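Local coordinates for mandelate racemase/muconate lactonizing enzyme family protein (Azoarcus sp., PDB 2QDE), which is of unknown function but belongs to the mandelate racemase/muconate lactonizing enzyme family and holds a barium ion in its enolase-type barrel domain, at residues H253-I258 with L284-L289; S55-E60 with Y244-A249. One frame throughout, in Å; residues are numbered along the deposited sequence.

Contact 1. Residues H253-I258 with L284-L289; sequences HDLLAI and LTLARL
L255 and L286 carry most of this contact, and they meet as a reciprocal pair: each sends its CD2 methyl against the CB of the other. L255 CD2 lies 3.5 Å from L286 CB, and L286 CD2 comes within 3.6 Å of L255 CB. The two methyls pass each other at 3.9 Å, L255 CD2 to L286 CD2, and the two side chains cross at a slant. In L255 the CG branch lies beside the backbone N (chi1 -86°), which leaves CD2 reaching toward the other helix. This close fit sits between two almost parallel helical segments: the axes of 253-258 and 284-289 run 12° apart and approach to 9.8 Å.

Beyond the L255 contact the fit is slack: L256 meets L286 CD2 only through its N, at 4.5 Å, and A287 approaches L255 CD2 only with its own backbone N. L256 and L289 are partly exposed and look toward a second subunit: L256 packs on L256 of that subunit, L286 on its L289 and L289 on its L252. The outer flank is thus built across a subunit interface, while R288 runs off the far side of its helix to a salt bridge with D317.

Both segments belong to the helical layer of the enolase-type (β/α) barrel. Helix 252-261 follows strand 243-245, helix 277-290 comes after strand 266-269 and the short helix 271-274, and the inner flank of the second helix rests through L284 and A287 on V294 of strand 294-296.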
loop_
_atom_site.group_PDB
_atom_site.type_symbol
_atom_site.label_atom_id
_atom_site.label_comp_id
_atom_site.label_asym_id
_atom_site.label_seq_id
_atom_site.Cartn_x
_atom_site.Cartn_y
_atom_site.Cartn_z
ATOM N N HIS A 253 -3.533 -18.401 -8.361
ATOM C CA HIS A 253 -3.515 -17.341 -7.362
ATOM C C HIS A 253 -2.163 -17.236 -6.644
ATOM O O HIS A 253 -1.815 -16.161 -6.141
ATOM C CB HIS A 253 -4.670 -17.490 -6.354
ATOM C CG HIS A 253 -4.667 -18.776 -5.589
ATOM N ND1 HIS A 253 -5.154 -19.955 -6.108
ATOM C CD2 HIS A 253 -4.260 -19.058 -4.328
ATOM C CE1 HIS A 253 -5.050 -20.908 -5.198
ATOM N NE2 HIS A 253 -4.510 -20.388 -4.110
ATOM N N ASP A 254 -1.394 -18.328 -6.604
ATOM C CA ASP A 254 -0.065 -18.276 -5.984
ATOM C C ASP A 254 0.797 -17.372 -6.869
ATOM O O ASP A 254 1.540 -16.518 -6.377
ATOM C CB ASP A 254 0.607 -19.662 -5.919
ATOM C CG ASP A 254 -0.088 -20.624 -4.963
ATOM O OD1 ASP A 254 -0.622 -20.171 -3.926
ATOM O OD2 ASP A 254 -0.079 -21.845 -5.245
ATOM N N LEU A 255 0.696 -17.578 -8.182
ATOM C CA LEU A 255 1.459 -16.789 -9.141
ATOM C C LEU A 255 1.091 -15.311 -9.022
ATOM O O LEU A 255 1.952 -14.437 -9.134
ATOM C CB LEU A 255 1.205 -17.294 -10.570
ATOM C CG LEU A 255 2.075 -18.452 -11.092
ATOM C CD1 LEU A 255 2.134 -19.588 -10.086
ATOM C CD2 LEU A 255 1.501 -18.953 -12.415
ATOM N N LEU A 256 -0.192 -15.040 -8.792
ATOM C CA LEU A 256 -0.661 -13.665 -8.638
ATOM C C LEU A 256 -0.014 -13.055 -7.396
ATOM O O LEU A 256 0.505 -11.941 -7.437
ATOM C CB LEU A 256 -2.186 -13.627 -8.496
ATOM C CG LEU A 256 -2.773 -12.256 -8.140
ATOM C CD1 LEU A 256 -2.366 -11.234 -9.183
ATOM C CD2 LEU A 256 -4.284 -12.356 -8.044
ATOM N N ALA A 257 -0.040 -13.796 -6.294
ATOM C CA ALA A 257 0.553 -13.309 -5.057
ATOM C C ALA A 257 2.056 -13.109 -5.239
ATOM O O ALA A 257 2.638 -12.173 -4.681
ATOM C CB ALA A 257 0.281 -14.287 -3.910
ATOM N N ILE A 258 2.683 -13.977 -6.029
ATOM C CA ILE A 258 4.114 -13.857 -6.256
ATOM C C ILE A 258 4.468 -12.568 -6.986
ATOM O O ILE A 258 5.416 -11.885 -6.609
ATOM C CB ILE A 258 4.666 -15.061 -7.054
ATOM C CG1 ILE A 258 4.647 -16.313 -6.172
ATOM C CG2 ILE A 258 6.086 -14.771 -7.525
ATOM C CD1 ILE A 258 5.016 -17.594 -6.903
ATOM N N LEU A 284 1.174 -20.893 -17.380
ATOM C CA LEU A 284 2.140 -20.227 -18.244
ATOM C C LEU A 284 1.626 -18.887 -18.770
ATOM O O LEU A 284 2.398 -18.062 -19.257
ATOM C CB LEU A 284 2.539 -21.163 -19.396
ATOM C CG LEU A 284 3.408 -22.352 -18.949
ATOM C CD1 LEU A 284 3.675 -23.291 -20.114
ATOM C CD2 LEU A 284 4.721 -21.840 -18.369
ATOM N N THR A 285 0.319 -18.672 -18.680
ATOM C CA THR A 285 -0.259 -17.401 -19.106
ATOM C C THR A 285 0.125 -16.366 -18.053
ATOM O O THR A 285 0.519 -15.243 -18.371
ATOM C CB THR A 285 -1.792 -17.483 -19.195
ATOM O OG1 THR A 285 -2.150 -18.363 -20.263
ATOM C CG2 THR A 285 -2.394 -16.104 -19.454
ATOM N N LEU A 286 0.011 -16.756 -16.788
ATOM C CA LEU A 286 0.378 -15.859 -15.701
ATOM C C LEU A 286 1.886 -15.612 -15.732
ATOM O O LEU A 286 2.339 -14.500 -15.463
ATOM C CB LEU A 286 -0.039 -16.459 -14.352
ATOM C CG LEU A 286 -1.406 -16.024 -13.811
ATOM C CD1 LEU A 286 -2.500 -16.190 -14.866
ATOM C CD2 LEU A 286 -1.727 -16.849 -12.581
ATOM N N ALA A 287 2.658 -16.643 -16.070
ATOM C CA ALA A 287 4.117 -16.521 -16.147
ATOM C C ALA A 287 4.493 -15.504 -17.225
ATOM O O ALA A 287 5.408 -14.700 -17.044
ATOM C CB ALA A 287 4.749 -17.875 -16.467
ATOM N N ARG A 288 3.778 -15.558 -18.345
ATOM C CA ARG A 288 4.002 -14.644 -19.464
ATOM C C ARG A 288 3.698 -13.209 -19.043
ATOM O O ARG A 288 4.445 -12.285 -19.353
ATOM C CB ARG A 288 3.108 -15.040 -20.642
ATOM C CG ARG A 288 2.968 -13.981 -21.723
ATOM C CD ARG A 288 1.870 -14.355 -22.706
ATOM N NE ARG A 288 2.245 -15.476 -23.564
ATOM C CZ ARG A 288 3.106 -15.387 -24.576
ATOM N NH1 ARG A 288 3.681 -14.225 -24.862
ATOM N NH2 ARG A 288 3.392 -16.457 -25.305
ATOM N N LEU A 289 2.591 -13.038 -18.330
ATOM C CA LEU A 289 2.172 -11.728 -17.850
ATOM C C LEU A 289 3.225 -11.152 -16.901
ATOM O O LEU A 289 3.430 -9.934 -16.848
ATOM C CB LEU A 289 0.828 -11.850 -17.123
ATOM C CG LEU A 289 0.312 -10.605 -16.397
ATOM C CD1 LEU A 289 -0.022 -9.515 -17.403
ATOM C CD2 LEU A 289 -0.916 -10.978 -15.581
#

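Contact 2. Residues S55-E60 with Y244-A249; sequences SWYRGE and YADESA. With BA (barium ion), chain I.
Y57 gives its hydroxyl to D246: Y57 OH donates to D246 OD1 at 2.7 Å, meeting it on the syn side and 19° out of the carboxylate plane. With CG anti to the backbone N (chi1 -175°), the tyrosine is swung out from its loop far enough to get there, its side chain crossing that of D246 at about a right angle. D246 OD1 also forms a salt bridge with K273 NZ; with the metal on OD2, both oxygens are engaged, which should hold the carboxylate's rotation.

Metal coordination uses the other oxygen. D246 OD2 binds the barium ion at 2.7 Å, and D195, N197 and E221 take part in the same site. E247 is close by but not one of the ligands, E247 OE1 lying 3.4 Å from the ion. Such a cluster of carboxylates at the C-terminal ends of barrel strands is the hallmark of the enolase superfamily; here strand 243-245 leads into D246, which opens a type I turn running to A249, and the 55-60 loop of the N-terminal domain lies over the site.

Contacts at ring edges bring in E247. Bent at chi2 (87°), its chain places E247 OE2 near the planes of two rings, 3.6 Å from Y57 CD1 and 3.6 Å from W56 CZ3. Y57 CB in turn lies over one face of the W56 indole.

Ionic bonding within the loop ties R58 NH1 to E60 OE2 at 2.7 Å, the acceptor lying in the guanidinium plane. A third subunit, another copy of the protein, borders this loop: its R98 packs on E247 and its N100 hydrogen-bonds G59 O.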
loop_
_atom_site.group_PDB
_atom_site.type_symbol
_atom_site.label_atom_id
_atom_site.label_comp_id
_atom_site.label_asym_id
_atom_site.label_seq_id
_atom_site.Cartn_x
_atom_site.Cartn_y
_atom_site.Cartn_z
ATOM N N SER A 55 5.943 -37.340 -0.880
ATOM C CA SER A 55 5.125 -36.897 0.243
ATOM C C SER A 55 5.271 -35.412 0.550
ATOM O O SER A 55 4.283 -34.728 0.822
ATOM C CB SER A 55 5.456 -37.706 1.504
ATOM O OG SER A 55 6.767 -37.434 1.955
ATOM N N TRP A 56 6.500 -34.912 0.509
ATOM C CA TRP A 56 6.750 -33.507 0.817
ATOM C C TRP A 56 6.546 -32.540 -0.346
ATOM O O TRP A 56 6.051 -31.436 -0.141
ATOM C CB TRP A 56 8.164 -33.329 1.370
ATOM C CG TRP A 56 9.221 -33.813 0.440
ATOM C CD1 TRP A 56 9.747 -35.072 0.382
ATOM C CD2 TRP A 56 9.870 -33.055 -0.584
ATOM N NE1 TRP A 56 10.691 -35.145 -0.619
ATOM C CE2 TRP A 56 10.785 -33.919 -1.227
ATOM C CE3 TRP A 56 9.769 -31.726 -1.023
ATOM C CZ2 TRP A 56 11.597 -33.495 -2.287
ATOM C CZ3 TRP A 56 10.580 -31.303 -2.083
ATOM C CH2 TRP A 56 11.481 -32.187 -2.700
ATOM N N TYR A 57 6.917 -32.937 -1.560
ATOM C CA TYR A 57 6.755 -32.038 -2.705
ATOM C C TYR A 57 5.310 -31.877 -3.179
ATOM O O TYR A 57 4.850 -30.762 -3.431
ATOM C CB TYR A 57 7.603 -32.502 -3.894
ATOM C CG TYR A 57 7.558 -31.525 -5.050
ATOM C CD1 TYR A 57 8.297 -30.340 -5.015
ATOM C CD2 TYR A 57 6.734 -31.753 -6.151
ATOM C CE1 TYR A 57 8.216 -29.404 -6.051
ATOM C CE2 TYR A 57 6.639 -30.822 -7.193
ATOM C CZ TYR A 57 7.386 -29.650 -7.132
ATOM O OH TYR A 57 7.307 -28.730 -8.146
ATOM N N ARG A 58 4.603 -32.997 -3.308
ATOM C CA ARG A 58 3.222 -32.985 -3.780
ATOM C C ARG A 58 2.216 -33.440 -2.712
ATOM O O ARG A 58 1.100 -32.930 -2.642
ATOM C CB ARG A 58 3.108 -33.883 -5.020
ATOM C CG ARG A 58 1.752 -33.869 -5.724
ATOM C CD ARG A 58 1.591 -32.634 -6.606
ATOM N NE ARG A 58 1.454 -31.408 -5.833
ATOM C CZ ARG A 58 0.391 -31.098 -5.098
ATOM N NH1 ARG A 58 -0.649 -31.928 -5.033
ATOM N NH2 ARG A 58 0.371 -29.959 -4.412
ATOM N N GLY A 59 2.609 -34.404 -1.886
ATOM C CA GLY A 59 1.710 -34.895 -0.856
ATOM C C GLY A 59 0.765 -35.992 -1.334
ATOM O O GLY A 59 -0.151 -36.394 -0.606
ATOM N N GLU A 60 0.974 -36.479 -2.553
ATOM C CA GLU A 60 0.125 -37.538 -3.088
ATOM C C GLU A 60 0.858 -38.876 -3.141
ATOM O O GLU A 60 2.083 -38.928 -3.259
ATOM C CB GLU A 60 -0.401 -37.137 -4.471
ATOM C CG GLU A 60 -1.347 -35.933 -4.396
ATOM C CD GLU A 60 -1.800 -35.428 -5.757
ATOM O OE1 GLU A 60 -2.548 -36.153 -6.451
ATOM O OE2 GLU A 60 -1.405 -34.298 -6.125
ATOM N N TYR A 244 14.371 -17.874 -7.277
ATOM C CA TYR A 244 13.316 -18.484 -8.090
ATOM C C TYR A 244 12.334 -19.269 -7.223
ATOM O O TYR A 244 12.714 -19.819 -6.189
ATOM C CB TYR A 244 13.919 -19.426 -9.136
ATOM C CG TYR A 244 14.410 -18.740 -10.395
ATOM C CD1 TYR A 244 15.155 -17.559 -10.335
ATOM C CD2 TYR A 244 14.163 -19.300 -11.645
ATOM C CE1 TYR A 244 15.644 -16.955 -11.496
ATOM C CE2 TYR A 244 14.645 -18.705 -12.810
ATOM C CZ TYR A 244 15.385 -17.537 -12.728
ATOM O OH TYR A 244 15.854 -16.959 -13.882
ATOM N N ALA A 245 11.079 -19.336 -7.660
ATOM C CA ALA A 245 10.052 -20.049 -6.915
ATOM C C ALA A 245 9.589 -21.325 -7.617
ATOM O O ALA A 245 9.319 -21.316 -8.818
ATOM C CB ALA A 245 8.862 -19.136 -6.690
ATOM N N ASP A 246 9.512 -22.421 -6.868
ATOM C CA ASP A 246 9.032 -23.686 -7.414
ATOM C C ASP A 246 7.804 -24.055 -6.600
ATOM O O ASP A 246 6.672 -23.803 -7.016
ATOM C CB ASP A 246 10.091 -24.786 -7.291
ATOM C CG ASP A 246 9.578 -26.151 -7.743
ATOM O OD1 ASP A 246 8.413 -26.259 -8.195
ATOM O OD2 ASP A 246 10.354 -27.126 -7.645
ATOM N N GLU A 247 8.040 -24.625 -5.422
ATOM C CA GLU A 247 6.957 -25.016 -4.540
ATOM C C GLU A 247 5.957 -23.883 -4.304
ATOM O O GLU A 247 4.759 -24.129 -4.214
ATOM C CB GLU A 247 7.511 -25.518 -3.200
ATOM C CG GLU A 247 8.125 -26.914 -3.267
ATOM C CD GLU A 247 9.597 -26.918 -3.662
ATOM O OE1 GLU A 247 10.047 -25.998 -4.381
ATOM O OE2 GLU A 247 10.304 -27.863 -3.250
ATOM N N SER A 248 6.446 -22.648 -4.207
ATOM C CA SER A 248 5.567 -21.501 -3.986
ATOM C C SER A 248 4.655 -21.222 -5.177
ATOM O O SER A 248 3.554 -20.698 -5.007
ATOM C CB SER A 248 6.382 -20.242 -3.681
ATOM O OG SER A 248 7.055 -20.360 -2.440
ATOM N N ALA A 249 5.117 -21.574 -6.377
ATOM C CA ALA A 249 4.358 -21.350 -7.607
ATOM C C ALA A 249 3.576 -22.579 -8.051
ATOM O O ALA A 249 3.991 -23.295 -8.970
ATOM C CB ALA A 249 5.298 -20.914 -8.722
HETATM BA BA BA I . 12.399 -27.798 -6.090
#

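How the contacts relate
From the N terminus, the chain first meets contact 2 at residues 55-60, in the loop after strand 45-49. It then runs through the rest of the N-terminal domain and several strands of the barrel before 244-249 closes that 183-residue loop, joining the two domains at the barium site. Contact 1 opens directly afterwards at 253-258 and is closed by 284-289, after a 25-residue link that contains strand 266-269 and helix 271-274. The two are in series, neither nested nor crossed. They touch where the turn passes into helix 252-261: D254 CB lies 3.3 Å from S248 O, and L255 CD1 lies 3.7 Å from A249 CB. The metal-bearing turn and the outer helix pair thereby adjoin.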